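Local structure of T-lymphoma invasion and metastasis-inducing protein 1 (Homo sapiens, 4K2P) at residues His67-Val79 and Val88-Leu100. The protein probably acts as a guanine nucleotide exchange factor for Rac-type GTPases, its PH-CC-Ex region binding phosphoinositides and partner proteins such as Par-3. The protein carries 5 engineered substitutions. Residues are numbered along the deposited sequence; the frame is centred on the assembly and turned at random.
Sequences HAVWVENSIVQAV and VFCLSNSLGDAFL
L91 packs between V71 and V76: its CD1 meets V71 CG1 at 3.7 Å, the two side chains crossing at about a right angle, and lies 4.0 Å from V76 CG2. The other methyl of L91, CD2, rests on S74, 3.6 Å from OG. Next along the same face, V76 and F89 run side by side, V76 CG1 coming to 3.5 Å of F89 CD2. V76 CG1 lies anti to the backbone N (chi1 -169°), which turns CG1 toward CD2 at the F89 ring and leaves CG2 for L91. I113 and I116 of helix 106-128 also touch V76, and W112 meets the F89 ring, so this is the tight side.

Behind these side chains runs an antiparallel ladder. I75 and S92 exchange two backbone hydrogen bonds, as do Q77 and C90, and V79 N reaches V88 O. On the opposite face S92 OG shares a water with I75 O and hydrogen-bonds H237.

The looser, more solvent-facing side lies at W70, E72, N73 and S94. One water donates to W70 O and E72 O and accepts from S94 N, bridging the backbones; the exposed indole of W70 comes nearest S94 OG at CZ3, 3.6 Å away. Within the type II turn, S74 OG donates to V71 O from above the carbonyl plane. N93 steadies the bend that follows it, its OD1 taking D97 N at 2.9 Å while ND2 gives to D97 OD2. Farther over, V69 presses CG1 against F99 CE1 at 3.6 Å, with CG2 over one face of the ring, bringing strand 67-70 towards strand 98-102. Two antiparallel strands packed against helix 106-128, the C-terminal helix of the PH domain, with 67-70 turning away to the other sheet, are characteristic of the PH-domain beta sandwich.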
ATOM      1  N   HIS A  67       3.161  -1.641  21.117  1.00 46.89           N
ATOM      2  CA  HIS A  67       4.003  -1.629  19.929  1.00 47.32           C
ATOM      3  C   HIS A  67       3.582  -0.519  18.971  1.00 41.88           C
ATOM      4  O   HIS A  67       2.612   0.195  19.216  1.00 38.71           O
ATOM      5  CB  HIS A  67       3.980  -2.994  19.243  1.00 50.41           C
ATOM      6  CG  HIS A  67       2.608  -3.560  19.077  1.00 51.18           C
ATOM      7  ND1 HIS A  67       1.992  -4.301  20.063  1.00 53.02           N
ATOM      8  CD2 HIS A  67       1.734  -3.500  18.046  1.00 50.18           C
ATOM      9  CE1 HIS A  67       0.796  -4.673  19.646  1.00 52.62           C
ATOM     10  NE2 HIS A  67       0.613  -4.198  18.427  1.00 50.98           N
ATOM     11  N   ALA A  68       4.330  -0.377  17.885  1.00 40.78           N
ATOM     12  CA  ALA A  68       4.107   0.689  16.920  1.00 36.86           C
ATOM     13  C   ALA A  68       4.336   0.185  15.500  1.00 35.85           C
ATOM     14  O   ALA A  68       5.211  -0.643  15.264  1.00 37.55           O
ATOM     15  CB  ALA A  68       5.021   1.865  17.222  1.00 37.06           C
ATOM     16  N   VAL A  69       3.533   0.682  14.569  1.00 32.70           N
ATOM     17  CA  VAL A  69       3.653   0.333  13.163  1.00 31.81           C
ATOM     18  C   VAL A  69       3.938   1.597  12.378  1.00 29.42           C
ATOM     19  O   VAL A  69       3.167   2.548  12.409  1.00 26.34           O
ATOM     20  CB  VAL A  69       2.372  -0.343  12.621  1.00 32.90           C
ATOM     21  CG1 VAL A  69       2.534  -0.694  11.150  1.00 32.87           C
ATOM     22  CG2 VAL A  69       2.041  -1.595  13.433  1.00 34.24           C
ATOM     23  N   TRP A  70       5.060   1.590  11.677  1.00 30.63           N
ATOM     24  CA  TRP A  70       5.468   2.693  10.817  1.00 33.51           C
ATOM     25  C   TRP A  70       4.686   2.648   9.513  1.00 30.68           C
ATOM     26  O   TRP A  70       4.723   1.643   8.818  1.00 32.08           O
ATOM     27  CB  TRP A  70       6.968   2.597  10.558  1.00 37.41           C
ATOM     28  CG  TRP A  70       7.565   3.727   9.784  1.00 42.72           C
ATOM     29  CD1 TRP A  70       7.442   5.065  10.037  1.00 44.21           C
ATOM     30  CD2 TRP A  70       8.404   3.612   8.632  1.00 46.87           C
ATOM     31  NE1 TRP A  70       8.151   5.786   9.107  1.00 47.79           N
ATOM     32  CE2 TRP A  70       8.752   4.917   8.235  1.00 49.29           C
ATOM     33  CE3 TRP A  70       8.895   2.526   7.895  1.00 50.19           C
ATOM     34  CZ2 TRP A  70       9.562   5.169   7.131  1.00 53.60           C
ATOM     35  CZ3 TRP A  70       9.698   2.777   6.801  1.00 53.88           C
ATOM     36  CH2 TRP A  70      10.026   4.088   6.430  1.00 55.42           C
ATOM     37  N   VAL A  71       3.991   3.729   9.173  1.00 28.94           N
ATOM     38  CA  VAL A  71       3.045   3.692   8.060  1.00 27.34           C
ATOM     39  C   VAL A  71       3.362   4.689   6.952  1.00 28.79           C
ATOM     40  O   VAL A  71       2.501   4.963   6.118  1.00 29.73           O
ATOM     41  CB  VAL A  71       1.594   3.954   8.546  1.00 29.32           C
ATOM     42  CG1 VAL A  71       1.210   2.937   9.608  1.00 29.48           C
ATOM     43  CG2 VAL A  71       1.430   5.359   9.076  1.00 28.23           C
ATOM     44  N   GLU A  72       4.588   5.211   6.922  1.00 28.86           N
ATOM     45  CA  GLU A  72       5.016   6.044   5.798  1.00 30.93           C
ATOM     46  C   GLU A  72       4.858   5.238   4.516  1.00 27.63           C
ATOM     47  O   GLU A  72       5.160   4.053   4.493  1.00 26.39           O
ATOM     48  CB  GLU A  72       6.475   6.508   5.944  1.00 37.24           C
ATOM     49  CG  GLU A  72       6.637   7.887   6.568  1.00 43.98           C
ATOM     50  CD  GLU A  72       8.083   8.386   6.606  1.00 48.40           C
ATOM     51  OE1 GLU A  72       8.856   8.123   5.660  1.00 45.98           O
ATOM     52  OE2 GLU A  72       8.445   9.052   7.598  1.00 54.26           O
ATOM     53  N   ASN A  73       4.333   5.875   3.478  1.00 27.48           N
ATOM     54  CA  ASN A  73       4.206   5.268   2.150  1.00 29.28           C
ATOM     55  C   ASN A  73       3.335   4.010   2.158  1.00 27.06           C
ATOM     56  O   ASN A  73       3.578   3.062   1.417  1.00 27.94           O
ATOM     57  CB  ASN A  73       5.592   4.959   1.566  1.00 30.36           C
ATOM     58  CG  ASN A  73       6.388   6.217   1.267  1.00 33.08           C
ATOM     59  OD1 ASN A  73       5.873   7.167   0.677  1.00 34.72           O
ATOM     60  ND2 ASN A  73       7.646   6.231   1.672  1.00 32.99           N
ATOM     61  N   SER A  74       2.297   4.031   2.987  1.00 24.82           N
ATOM     62  CA  SER A  74       1.327   2.947   3.064  1.00 23.84           C
ATOM     63  C   SER A  74       0.136   3.168   2.130  1.00 23.43           C
ATOM     64  O   SER A  74      -0.047   4.247   1.571  1.00 25.44           O
ATOM     65  CB  SER A  74       0.816   2.795   4.494  1.00 24.83           C
ATOM     66  OG  SER A  74       1.836   2.329   5.349  1.00 28.46           O
ATOM     67  N   ILE A  75      -0.660   2.121   1.958  1.00 21.41           N
ATOM     68  CA  ILE A  75      -1.965   2.231   1.332  1.00 25.39           C
ATOM     69  C   ILE A  75      -2.988   1.667   2.309  1.00 19.68           C
ATOM     70  O   ILE A  75      -2.740   0.672   2.971  1.00 20.18           O
ATOM     71  CB  ILE A  75      -2.041   1.464  -0.011  1.00 27.84           C
ATOM     72  CG1 ILE A  75      -1.137   2.114  -1.061  1.00 35.39           C
ATOM     73  CG2 ILE A  75      -3.477   1.430  -0.534  1.00 31.87           C
ATOM     74  CD1 ILE A  75      -0.938   1.266  -2.330  1.00 36.88           C
ATOM     75  N   VAL A  76      -4.153   2.291   2.372  1.00 21.43           N
ATOM     76  CA  VAL A  76      -5.243   1.797   3.182  1.00 20.78           C
ATOM     77  C   VAL A  76      -6.417   1.613   2.231  1.00 22.42           C
ATOM     78  O   VAL A  76      -6.673   2.471   1.386  1.00 22.58           O
ATOM     79  CB  VAL A  76      -5.617   2.745   4.340  1.00 23.35           C
ATOM     80  CG1 VAL A  76      -6.570   2.052   5.299  1.00 21.79           C
ATOM     81  CG2 VAL A  76      -4.374   3.205   5.088  1.00 25.28           C
ATOM     82  N   GLN A  77      -7.104   0.483   2.367  1.00 21.13           N
ATOM     83  CA  GLN A  77      -8.254   0.132   1.535  1.00 22.43           C
ATOM     84  C   GLN A  77      -9.382  -0.417   2.396  1.00 21.50           C
ATOM     85  O   GLN A  77      -9.153  -1.259   3.251  1.00 21.05           O
ATOM     86  CB  GLN A  77      -7.882  -0.926   0.489  1.00 22.51           C
ATOM     87  CG  GLN A  77      -6.882  -0.480  -0.560  1.00 23.83           C
ATOM     88  CD  GLN A  77      -7.514   0.387  -1.621  1.00 26.20           C
ATOM     89  OE1 GLN A  77      -8.126  -0.111  -2.568  1.00 28.11           O
ATOM     90  NE2 GLN A  77      -7.358   1.692  -1.480  1.00 27.37           N
ATOM     91  N   ALA A  78     -10.601   0.042   2.159  1.00 21.87           N
ATOM     92  CA  ALA A  78     -11.778  -0.625   2.694  1.00 22.64           C
ATOM     93  C   ALA A  78     -11.813  -2.059   2.198  1.00 25.58           C
ATOM     94  O   ALA A  78     -11.354  -2.350   1.096  1.00 28.06           O
ATOM     95  CB  ALA A  78     -13.041   0.102   2.281  1.00 23.12           C
ATOM     96  N   VAL A  79     -12.346  -2.950   3.024  1.00 24.85           N
ATOM     97  CA  VAL A  79     -12.544  -4.347   2.652  1.00 27.46           C
ATOM     98  C   VAL A  79     -13.999  -4.700   2.886  1.00 28.77           C
ATOM     99  O   VAL A  79     -14.313  -5.556   3.708  1.00 30.91           O
ATOM    100  CB  VAL A  79     -11.645  -5.304   3.458  1.00 30.34           C
ATOM    101  CG1 VAL A  79     -11.635  -6.686   2.808  1.00 34.74           C
ATOM    102  CG2 VAL A  79     -10.230  -4.753   3.555  1.00 29.75           C
ATOM    103  N   VAL A  88     -14.346  -3.183   7.956  1.00 27.11           N
ATOM    104  CA  VAL A  88     -12.948  -3.578   7.955  1.00 24.24           C
ATOM    105  C   VAL A  88     -12.180  -2.735   6.939  1.00 22.69           C
ATOM    106  O   VAL A  88     -12.686  -2.460   5.857  1.00 23.05           O
ATOM    107  CB  VAL A  88     -12.787  -5.082   7.624  1.00 24.61           C
ATOM    108  CG1 VAL A  88     -11.320  -5.480   7.562  1.00 20.20           C
ATOM    109  CG2 VAL A  88     -13.515  -5.921   8.653  1.00 27.72           C
ATOM    110  N   PHE A  89     -10.996  -2.267   7.313  1.00 21.80           N
ATOM    111  CA  PHE A  89     -10.047  -1.717   6.345  1.00 23.25           C
ATOM    112  C   PHE A  89      -8.684  -2.350   6.555  1.00 21.04           C
ATOM    113  O   PHE A  89      -8.425  -2.925   7.599  1.00 20.34           O
ATOM    114  CB  PHE A  89      -9.968  -0.188   6.424  1.00 23.93           C
ATOM    115  CG  PHE A  89      -9.626   0.365   7.788  1.00 25.04           C
ATOM    116  CD1 PHE A  89     -10.607   0.557   8.744  1.00 26.99           C
ATOM    117  CD2 PHE A  89      -8.330   0.761   8.084  1.00 23.14           C
ATOM    118  CE1 PHE A  89     -10.292   1.094   9.984  1.00 27.61           C
ATOM    119  CE2 PHE A  89      -8.015   1.297   9.308  1.00 23.95           C
ATOM    120  CZ  PHE A  89      -8.996   1.469  10.262  1.00 25.18           C
ATOM    121  N   CYS A  90      -7.826  -2.258   5.541  1.00 21.61           N
ATOM    122  CA  CYS A  90      -6.547  -2.954   5.517  1.00 21.56           C
ATOM    123  C   CYS A  90      -5.442  -1.959   5.195  1.00 21.42           C
ATOM    124  O   CYS A  90      -5.525  -1.239   4.200  1.00 19.45           O
ATOM    125  CB  CYS A  90      -6.562  -4.087   4.486  1.00 23.38           C
ATOM    126  SG  CYS A  90      -5.000  -4.997   4.338  1.00 26.59           S
ATOM    127  N   LEU A  91      -4.437  -1.883   6.061  1.00 20.45           N
ATOM    128  CA  LEU A  91      -3.247  -1.086   5.790  1.00 20.12           C
ATOM    129  C   LEU A  91      -2.135  -1.995   5.320  1.00 18.30           C
ATOM    130  O   LEU A  91      -1.845  -2.996   5.956  1.00 18.13           O
ATOM    131  CB  LEU A  91      -2.805  -0.310   7.041  1.00 20.60           C
ATOM    132  CG  LEU A  91      -1.629   0.664   6.849  1.00 22.25           C
ATOM    133  CD1 LEU A  91      -1.756   1.867   7.756  1.00 25.92           C
ATOM    134  CD2 LEU A  91      -0.288  -0.008   7.096  1.00 23.51           C
ATOM    135  N   SER A  92      -1.521  -1.664   4.191  1.00 20.79           N
ATOM    136  CA  SER A  92      -0.300  -2.326   3.760  1.00 20.94           C
ATOM    137  C   SER A  92       0.813  -1.285   3.762  1.00 21.08           C
ATOM    138  O   SER A  92       0.657  -0.215   3.197  1.00 19.29           O
ATOM    139  CB  SER A  92      -0.466  -2.964   2.377  1.00 24.06           C
ATOM    140  OG  SER A  92      -1.133  -2.092   1.478  1.00 22.93           O
ATOM    141  N   ASN A  93       1.931  -1.605   4.403  1.00 22.55           N
ATOM    142  CA  ASN A  93       2.983  -0.625   4.617  1.00 25.61           C
ATOM    143  C   ASN A  93       4.040  -0.688   3.524  1.00 24.29           C
ATOM    144  O   ASN A  93       3.851  -1.348   2.511  1.00 26.32           O
ATOM    145  CB  ASN A  93       3.611  -0.827   6.002  1.00 28.62           C
ATOM    146  CG  ASN A  93       4.437  -2.091   6.100  1.00 30.46           C
ATOM    147  OD1 ASN A  93       4.471  -2.895   5.179  1.00 29.16           O
ATOM    148  ND2 ASN A  93       5.114  -2.266   7.227  1.00 33.32           N
ATOM    149  N   SER A  94       5.144   0.018   3.719  1.00 23.40           N
ATOM    150  CA  SER A  94       6.178   0.106   2.695  1.00 23.31           C
ATOM    151  C   SER A  94       7.117  -1.099   2.703  1.00 24.77           C
ATOM    152  O   SER A  94       8.018  -1.176   1.882  1.00 25.32           O
ATOM    153  CB  SER A  94       6.981   1.400   2.875  1.00 26.18           C
ATOM    154  OG  SER A  94       7.716   1.372   4.084  1.00 28.34           O
ATOM    155  N   LEU A  95       6.909  -2.031   3.635  1.00 26.32           N
ATOM    156  CA  LEU A  95       7.828  -3.161   3.821  1.00 29.92           C
ATOM    157  C   LEU A  95       7.319  -4.519   3.320  1.00 28.16           C
ATOM    158  O   LEU A  95       8.114  -5.435   3.122  1.00 28.47           O
ATOM    159  CB  LEU A  95       8.182  -3.300   5.302  1.00 33.46           C
ATOM    160  CG  LEU A  95       8.846  -2.096   5.975  1.00 38.75           C
ATOM    161  CD1 LEU A  95       9.209  -2.434   7.422  1.00 41.34           C
ATOM    162  CD2 LEU A  95      10.086  -1.648   5.198  1.00 40.90           C
ATOM    163  N   GLY A  96       6.014  -4.646   3.107  1.00 27.60           N
ATOM    164  CA  GLY A  96       5.424  -5.912   2.692  1.00 29.33           C
ATOM    165  C   GLY A  96       4.515  -6.515   3.754  1.00 28.05           C
ATOM    166  O   GLY A  96       4.032  -7.636   3.610  1.00 29.48           O
ATOM    167  N   ASP A  97       4.291  -5.763   4.827  1.00 25.29           N
ATOM    168  CA  ASP A  97       3.341  -6.149   5.870  1.00 24.43           C
ATOM    169  C   ASP A  97       1.980  -5.581   5.569  1.00 21.92           C
ATOM    170  O   ASP A  97       1.868  -4.583   4.869  1.00 22.03           O
ATOM    171  CB  ASP A  97       3.769  -5.628   7.245  1.00 26.92           C
ATOM    172  CG  ASP A  97       5.133  -6.086   7.640  1.00 34.61           C
ATOM    173  OD1 ASP A  97       5.319  -7.309   7.749  1.00 34.31           O
ATOM    174  OD2 ASP A  97       6.011  -5.226   7.861  1.00 41.00           O
ATOM    175  N   ALA A  98       0.946  -6.194   6.136  1.00 21.53           N
ATOM    176  CA  ALA A  98      -0.386  -5.616   6.090  1.00 19.59           C
ATOM    177  C   ALA A  98      -1.178  -6.021   7.333  1.00 18.78           C
ATOM    178  O   ALA A  98      -0.913  -7.059   7.938  1.00 19.55           O
ATOM    179  CB  ALA A  98      -1.116  -6.029   4.825  1.00 20.67           C
ATOM    180  N   PHE A  99      -2.150  -5.191   7.689  1.00 18.73           N
ATOM    181  CA  PHE A  99      -2.879  -5.297   8.944  1.00 22.88           C
ATOM    182  C   PHE A  99      -4.342  -5.026   8.670  1.00 22.05           C
ATOM    183  O   PHE A  99      -4.667  -4.160   7.876  1.00 22.83           O
ATOM    184  CB  PHE A  99      -2.349  -4.287   9.976  1.00 24.07           C
ATOM    185  CG  PHE A  99      -0.859  -4.309  10.133  1.00 26.05           C
ATOM    186  CD1 PHE A  99      -0.052  -3.562   9.285  1.00 25.46           C
ATOM    187  CD2 PHE A  99      -0.258  -5.066  11.129  1.00 27.25           C
ATOM    188  CE1 PHE A  99       1.332  -3.580   9.421  1.00 26.16           C
ATOM    189  CE2 PHE A  99       1.125  -5.084  11.265  1.00 28.15           C
ATOM    190  CZ  PHE A  99       1.917  -4.343  10.404  1.00 27.07           C
ATOM    191  N   LEU A 100      -5.220  -5.797   9.295  1.00 22.64           N
ATOM    192  CA  LEU A 100      -6.646  -5.519   9.255  1.00 21.68           C
ATOM    193  C   LEU A 100      -7.110  -4.763  10.501  1.00 19.37           C
ATOM    194  O   LEU A 100      -6.646  -5.018  11.603  1.00 18.83           O
ATOM    195  CB  LEU A 100      -7.433  -6.820   9.120  1.00 23.08           C
ATOM    196  CG  LEU A 100      -7.200  -7.607   7.825  1.00 26.26           C
ATOM    197  CD1 LEU A 100      -7.842  -8.961   7.942  1.00 27.49           C
ATOM    198  CD2 LEU A 100      -7.751  -6.861   6.617  1.00 27.35           C
TER
HETATM  199  O   HOH W   1       5.496   1.909   6.142  1.00 23.62           O
HETATM  200  O   HOH W   2      -3.908  -1.652   1.583  1.00 19.63           O
HETATM  201  O   HOH W   3     -15.693  -5.166   6.051  1.00 27.09           O